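Lysine/ornithine decarboxylase (Vibrio vulnificus, PDB 2PLJ) decarboxylates lysine and ornithine, very probably through a pyridoxal phosphate cofactor, yielding diamines such as the putrescine bound here as its cofactor adduct. Local coordinates at residues A[168-173]-A[196-201]; A[248-253]-A[276-281]. All blocks are in the same frame, centred on the assembly; numbering follows the deposited sequence.

Contact 1. Residues A[168-173]-A[196-201]; sequences LLVRLS and VIIETA
Val-170 meets Ile-197 and Ile-198 where strand 167-171 of the beta/alpha barrel packs against helix 191-203, the helix that leads on to the adjacent parallel strand 207-212 in a beta-alpha-beta crossover. CG2 of the valine makes the closest approaches. Val-170 CG2 lies 4.0 Å from Ile-197 CG2, and the same methyl is 4.0 Å from Ile-198 CG1, so it rests between successive side chains of the helix. The Val-170 and Ile-197 side chains run past each other in opposite directions, while Ile-198 crosses the valine obliquely. The valine torsion explains why CG2 comes nearest: CG1 stands opposite the backbone N (chi1 -178°), leaving CG2 beside that N and directed at the helix. Only aliphatic carbons meet and no hydrogen bond joins the segments; all three touching residues are buried.

Further out, Ile-197 also packs on Leu-153 of helix 153-157, and Leu-168 leans on Leu-156 of the same helix. Arg-171, the next residue along the strand, touches the bound putrescine-pyridoxyl adduct; Val-170 is the outward neighbour of that pocket residue. Within the helix, Thr-200 turns its hydroxyl back one turn: Val-196 O accepts Thr-200 OG1 at 2.8 Å and Thr-200 N at 2.9 Å, the two donors approaching from opposite faces of the carbonyl plane, with OG1 35° out of it.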
loop_
_atom_site.group_PDB
_atom_site.type_symbol
_atom_site.label_atom_id
_atom_site.label_comp_id
_atom_site.label_asym_id
_atom_site.label_seq_id
_atom_site.Cartn_x
_atom_site.Cartn_y
_atom_site.Cartn_z
ATOM N N LEU A 168 23.801 -22.376 -5.719
ATOM C CA LEU A 168 23.444 -20.966 -5.951
ATOM C C LEU A 168 23.257 -20.629 -7.437
ATOM O O LEU A 168 24.007 -21.114 -8.309
ATOM C CB LEU A 168 24.561 -20.070 -5.386
ATOM C CG LEU A 168 24.911 -20.270 -3.900
ATOM C CD1 LEU A 168 26.015 -19.318 -3.523
ATOM C CD2 LEU A 168 23.652 -20.053 -3.044
ATOM N N LEU A 169 22.280 -19.766 -7.707
ATOM C CA LEU A 169 22.145 -19.118 -9.011
ATOM C C LEU A 169 22.768 -17.736 -8.889
ATOM O O LEU A 169 22.469 -16.999 -7.926
ATOM C CB LEU A 169 20.666 -18.985 -9.414
ATOM C CG LEU A 169 19.935 -20.304 -9.704
ATOM C CD1 LEU A 169 18.396 -20.083 -9.731
ATOM C CD2 LEU A 169 20.436 -20.936 -10.999
ATOM N N VAL A 170 23.602 -17.367 -9.862
ATOM C CA VAL A 170 24.222 -16.040 -9.867
ATOM C C VAL A 170 23.399 -15.157 -10.788
ATOM O O VAL A 170 23.240 -15.480 -11.960
ATOM C CB VAL A 170 25.705 -16.068 -10.356
ATOM C CG1 VAL A 170 26.269 -14.656 -10.281
ATOM C CG2 VAL A 170 26.521 -17.032 -9.484
ATOM N N ARG A 171 22.841 -14.075 -10.238
ATOM C CA ARG A 171 21.910 -13.251 -10.981
ATOM C C ARG A 171 22.687 -12.126 -11.663
ATOM O O ARG A 171 23.431 -11.391 -10.992
ATOM C CB ARG A 171 20.840 -12.649 -10.061
ATOM C CG ARG A 171 19.910 -11.697 -10.840
ATOM C CD ARG A 171 18.677 -11.386 -10.021
ATOM N NE ARG A 171 17.901 -10.312 -10.628
ATOM C CZ ARG A 171 16.759 -9.815 -10.125
ATOM N NH1 ARG A 171 16.192 -10.341 -9.038
ATOM N NH2 ARG A 171 16.163 -8.782 -10.737
ATOM N N LEU A 172 22.506 -12.023 -12.972
ATOM C CA LEU A 172 23.133 -10.963 -13.788
ATOM C C LEU A 172 22.121 -9.871 -14.112
ATOM O O LEU A 172 20.916 -10.134 -14.195
ATOM C CB LEU A 172 23.695 -11.535 -15.097
ATOM C CG LEU A 172 25.025 -12.291 -15.033
ATOM C CD1 LEU A 172 24.865 -13.595 -14.278
ATOM C CD2 LEU A 172 25.633 -12.550 -16.409
ATOM N N SER A 173 22.624 -8.655 -14.305
ATOM C CA SER A 173 21.843 -7.602 -14.952
ATOM C C SER A 173 22.655 -7.009 -16.108
ATOM O O SER A 173 23.886 -7.061 -16.113
ATOM C CB SER A 173 21.404 -6.531 -13.945
ATOM O OG SER A 173 22.479 -5.680 -13.594
ATOM N N VAL A 196 33.857 -13.432 -11.353
ATOM C CA VAL A 196 34.550 -13.259 -10.062
ATOM C C VAL A 196 33.799 -13.996 -8.945
ATOM O O VAL A 196 34.398 -14.704 -8.137
ATOM C CB VAL A 196 34.760 -11.761 -9.696
ATOM C CG1 VAL A 196 35.407 -11.623 -8.334
ATOM C CG2 VAL A 196 35.645 -11.047 -10.747
ATOM N N ILE A 197 32.471 -13.867 -8.932
ATOM C CA ILE A 197 31.666 -14.592 -7.952
ATOM C C ILE A 197 31.828 -16.114 -8.110
ATOM O O ILE A 197 31.970 -16.850 -7.119
ATOM C CB ILE A 197 30.176 -14.176 -8.049
ATOM C CG1 ILE A 197 30.006 -12.740 -7.533
ATOM C CG2 ILE A 197 29.297 -15.127 -7.237
ATOM C CD1 ILE A 197 28.649 -12.098 -7.889
ATOM N N ILE A 198 31.847 -16.581 -9.351
ATOM C CA ILE A 198 31.892 -18.021 -9.630
ATOM C C ILE A 198 33.284 -18.588 -9.249
ATOM O O ILE A 198 33.392 -19.644 -8.603
ATOM C CB ILE A 198 31.477 -18.335 -11.082
ATOM C CG1 ILE A 198 29.971 -18.031 -11.280
ATOM C CG2 ILE A 198 31.764 -19.806 -11.446
ATOM C CD1 ILE A 198 29.531 -17.972 -12.713
ATOM N N GLU A 199 34.331 -17.849 -9.605
ATOM C CA GLU A 199 35.684 -18.223 -9.191
ATOM C C GLU A 199 35.851 -18.234 -7.656
ATOM O O GLU A 199 36.525 -19.134 -7.110
ATOM C CB GLU A 199 36.736 -17.337 -9.869
ATOM C CG GLU A 199 38.084 -18.015 -9.992
ATOM C CD GLU A 199 39.037 -17.286 -10.942
ATOM O OE1 GLU A 199 38.551 -16.626 -11.897
ATOM O OE2 GLU A 199 40.269 -17.382 -10.731
ATOM N N THR A 200 35.247 -17.247 -6.978
ATOM C CA THR A 200 35.305 -17.164 -5.514
ATOM C C THR A 200 34.522 -18.317 -4.860
ATOM O O THR A 200 34.994 -18.903 -3.868
ATOM C CB THR A 200 34.854 -15.779 -4.980
ATOM O OG1 THR A 200 35.634 -14.760 -5.611
ATOM C CG2 THR A 200 35.055 -15.666 -3.482
ATOM N N ALA A 201 33.368 -18.664 -5.436
ATOM C CA ALA A 201 32.578 -19.793 -4.941
ATOM C C ALA A 201 33.410 -21.082 -5.002
ATOM O O ALA A 201 33.364 -21.904 -4.088
ATOM C CB ALA A 201 31.284 -19.939 -5.753
#

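Contact 2. Residues A[248-253]-A[276-281]; sequences STLDIG and EALSLL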
loop_
_atom_site.group_PDB
_atom_site.type_symbol
_atom_site.label_atom_id
_atom_site.label_comp_id
_atom_site.label_asym_id
_atom_site.label_seq_id
_atom_site.Cartn_x
_atom_site.Cartn_y
_atom_site.Cartn_z
ATOM N N SER A 248 25.032 -25.754 -14.746
ATOM C CA SER A 248 23.973 -26.678 -15.158
ATOM C C SER A 248 22.655 -26.011 -15.552
ATOM O O SER A 248 21.836 -26.624 -16.243
ATOM C CB SER A 248 23.710 -27.720 -14.054
ATOM O OG SER A 248 22.998 -27.143 -12.964
ATOM N N THR A 249 22.459 -24.767 -15.129
ATOM C CA THR A 249 21.103 -24.159 -15.143
ATOM C C THR A 249 21.121 -22.706 -15.612
ATOM O O THR A 249 22.026 -21.956 -15.236
ATOM C CB THR A 249 20.494 -24.219 -13.722
ATOM O OG1 THR A 249 20.585 -25.561 -13.212
ATOM C CG2 THR A 249 19.043 -23.719 -13.680
ATOM N N LEU A 250 20.126 -22.349 -16.440
ATOM C CA LEU A 250 19.800 -20.956 -16.756
ATOM C C LEU A 250 18.381 -20.704 -16.317
ATOM O O LEU A 250 17.468 -21.434 -16.724
ATOM C CB LEU A 250 19.912 -20.680 -18.263
ATOM C CG LEU A 250 19.614 -19.229 -18.614
ATOM C CD1 LEU A 250 20.581 -18.298 -17.827
ATOM C CD2 LEU A 250 19.728 -19.002 -20.132
ATOM N N ASP A 251 18.193 -19.663 -15.510
ATOM C CA ASP A 251 16.856 -19.272 -15.041
ATOM C C ASP A 251 16.553 -17.920 -15.701
ATOM O O ASP A 251 17.258 -16.942 -15.421
ATOM C CB ASP A 251 16.922 -19.165 -13.509
ATOM C CG ASP A 251 15.666 -18.581 -12.874
ATOM O OD1 ASP A 251 14.770 -18.059 -13.581
ATOM O OD2 ASP A 251 15.617 -18.661 -11.623
ATOM N N ILE A 252 15.551 -17.872 -16.586
ATOM C CA ILE A 252 15.272 -16.667 -17.393
ATOM C C ILE A 252 14.292 -15.661 -16.748
ATOM O O ILE A 252 13.858 -14.696 -17.374
ATOM C CB ILE A 252 14.809 -17.013 -18.840
ATOM C CG1 ILE A 252 13.456 -17.766 -18.805
ATOM C CG2 ILE A 252 15.904 -17.829 -19.578
ATOM C CD1 ILE A 252 12.771 -17.863 -20.163
ATOM N N GLY A 253 13.990 -15.911 -15.484
ATOM C CA GLY A 253 13.141 -15.037 -14.668
ATOM C C GLY A 253 11.693 -14.933 -15.128
ATOM O O GLY A 253 11.143 -15.869 -15.761
ATOM N N GLU A 276 14.366 -19.796 -29.543
ATOM C CA GLU A 276 15.493 -19.838 -30.482
ATOM C C GLU A 276 16.820 -19.563 -29.797
ATOM O O GLU A 276 17.799 -20.268 -30.046
ATOM C CB GLU A 276 15.268 -18.847 -31.609
ATOM C CG GLU A 276 14.092 -19.195 -32.483
ATOM C CD GLU A 276 13.795 -18.107 -33.511
ATOM O OE1 GLU A 276 14.754 -17.609 -34.149
ATOM O OE2 GLU A 276 12.601 -17.747 -33.655
ATOM N N ALA A 277 16.845 -18.544 -28.937
ATOM C CA ALA A 277 18.060 -18.207 -28.178
ATOM C C ALA A 277 18.473 -19.356 -27.248
ATOM O O ALA A 277 19.650 -19.695 -27.136
ATOM C CB ALA A 277 17.886 -16.900 -27.420
ATOM N N LEU A 278 17.478 -19.993 -26.632
ATOM C CA LEU A 278 17.727 -21.091 -25.711
ATOM C C LEU A 278 18.331 -22.295 -26.395
ATOM O O LEU A 278 19.150 -23.018 -25.802
ATOM C CB LEU A 278 16.406 -21.498 -25.028
ATOM C CG LEU A 278 15.852 -20.488 -24.013
ATOM C CD1 LEU A 278 14.499 -20.966 -23.483
ATOM C CD2 LEU A 278 16.830 -20.296 -22.846
ATOM N N SER A 279 17.918 -22.504 -27.639
ATOM C CA SER A 279 18.397 -23.618 -28.463
ATOM C C SER A 279 19.918 -23.579 -28.691
ATOM O O SER A 279 20.539 -24.596 -29.057
ATOM C CB SER A 279 17.632 -23.659 -29.787
ATOM O OG SER A 279 18.239 -22.830 -30.762
ATOM N N LEU A 280 20.526 -22.410 -28.498
ATOM C CA LEU A 280 21.976 -22.280 -28.701
ATOM C C LEU A 280 22.775 -22.754 -27.492
ATOM O O LEU A 280 23.996 -22.930 -27.593
ATOM C CB LEU A 280 22.360 -20.851 -29.078
ATOM C CG LEU A 280 21.776 -20.356 -30.409
ATOM C CD1 LEU A 280 22.106 -18.879 -30.647
ATOM C CD2 LEU A 280 22.259 -21.213 -31.581
ATOM N N LEU A 281 22.085 -22.956 -26.358
ATOM C CA LEU A 281 22.731 -23.447 -25.135
ATOM C C LEU A 281 23.219 -24.890 -25.309
ATOM O O LEU A 281 22.644 -25.640 -26.100
ATOM C CB LEU A 281 21.783 -23.367 -23.926
ATOM C CG LEU A 281 21.325 -21.981 -23.440
ATOM C CD1 LEU A 281 20.058 -22.126 -22.598
ATOM C CD2 LEU A 281 22.411 -21.257 -22.660
#
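Leu-250 and Leu-278 mark the closest backbone approach, their CA atoms 9.2 Å apart, so side chains alone bridge strand 249-251 and the C-terminal part of helix 267-278. Leu-250 CD2 provides most of the bridge. It lies 4.0 Å from Leu-281 CD1, the two side chains crossing at about a right angle, and 4.2 Å from Leu-278 CD2. In Leu-250 a chi1 of -178° swings CG away from the backbone N and out toward the helix. Leu-278 CD2 is shared: it also lies 4.2 Å from Ile-252 CG2, so this methyl touches both Leu-250 of the strand and Ile-252 of the loop that follows it. A type I beta turn from Leu-278 to Leu-281, closed by Leu-281 N to Leu-278 O at 3.0 Å, brings both leucines onto the same apolar patch.

At the far end of the strand segment, Asp-251 OD1 accepts Gly-253 N at 3.0 Å in an Asx turn. The N-H points well at the oxygen (157°), although the nitrogen sits 28° out of the carboxylate plane, on its anti side.

The contact belongs to the beta-alpha-beta unit of strand 249-251, helix 267-278 and strand 286-289. Leu-278 also touches Val-287 of strand 286-289 and Ile-229 of helix 223-241, while Leu-250 packs on Cys-232 of that helix and Leu-211 of strand 207-212.

Both contacts pack a barrel strand against its following helix, each burying 133 Å² without a hydrogen bond across. Contact 1 uses the body of helix 191-203 and three buried beta-branched side chains, Val-170 CG2 coming closest to the helix; contact 2 uses a helix end and its turn, where leucines reach across a wider backbone gap and Leu-278 remains partly exposed. Their centres are 16 Å apart, and strand 207-212 lies between their strands in the parallel sheet. On the barrel interior the two meet directly: Leu-169 CD1 packs 3.6 Å from Asp-251 OD2, and Leu-169 CD2 lies 4.1 Å from Thr-249 CG2. Contact 1 alone includes a residue of the ligand pocket, Arg-171.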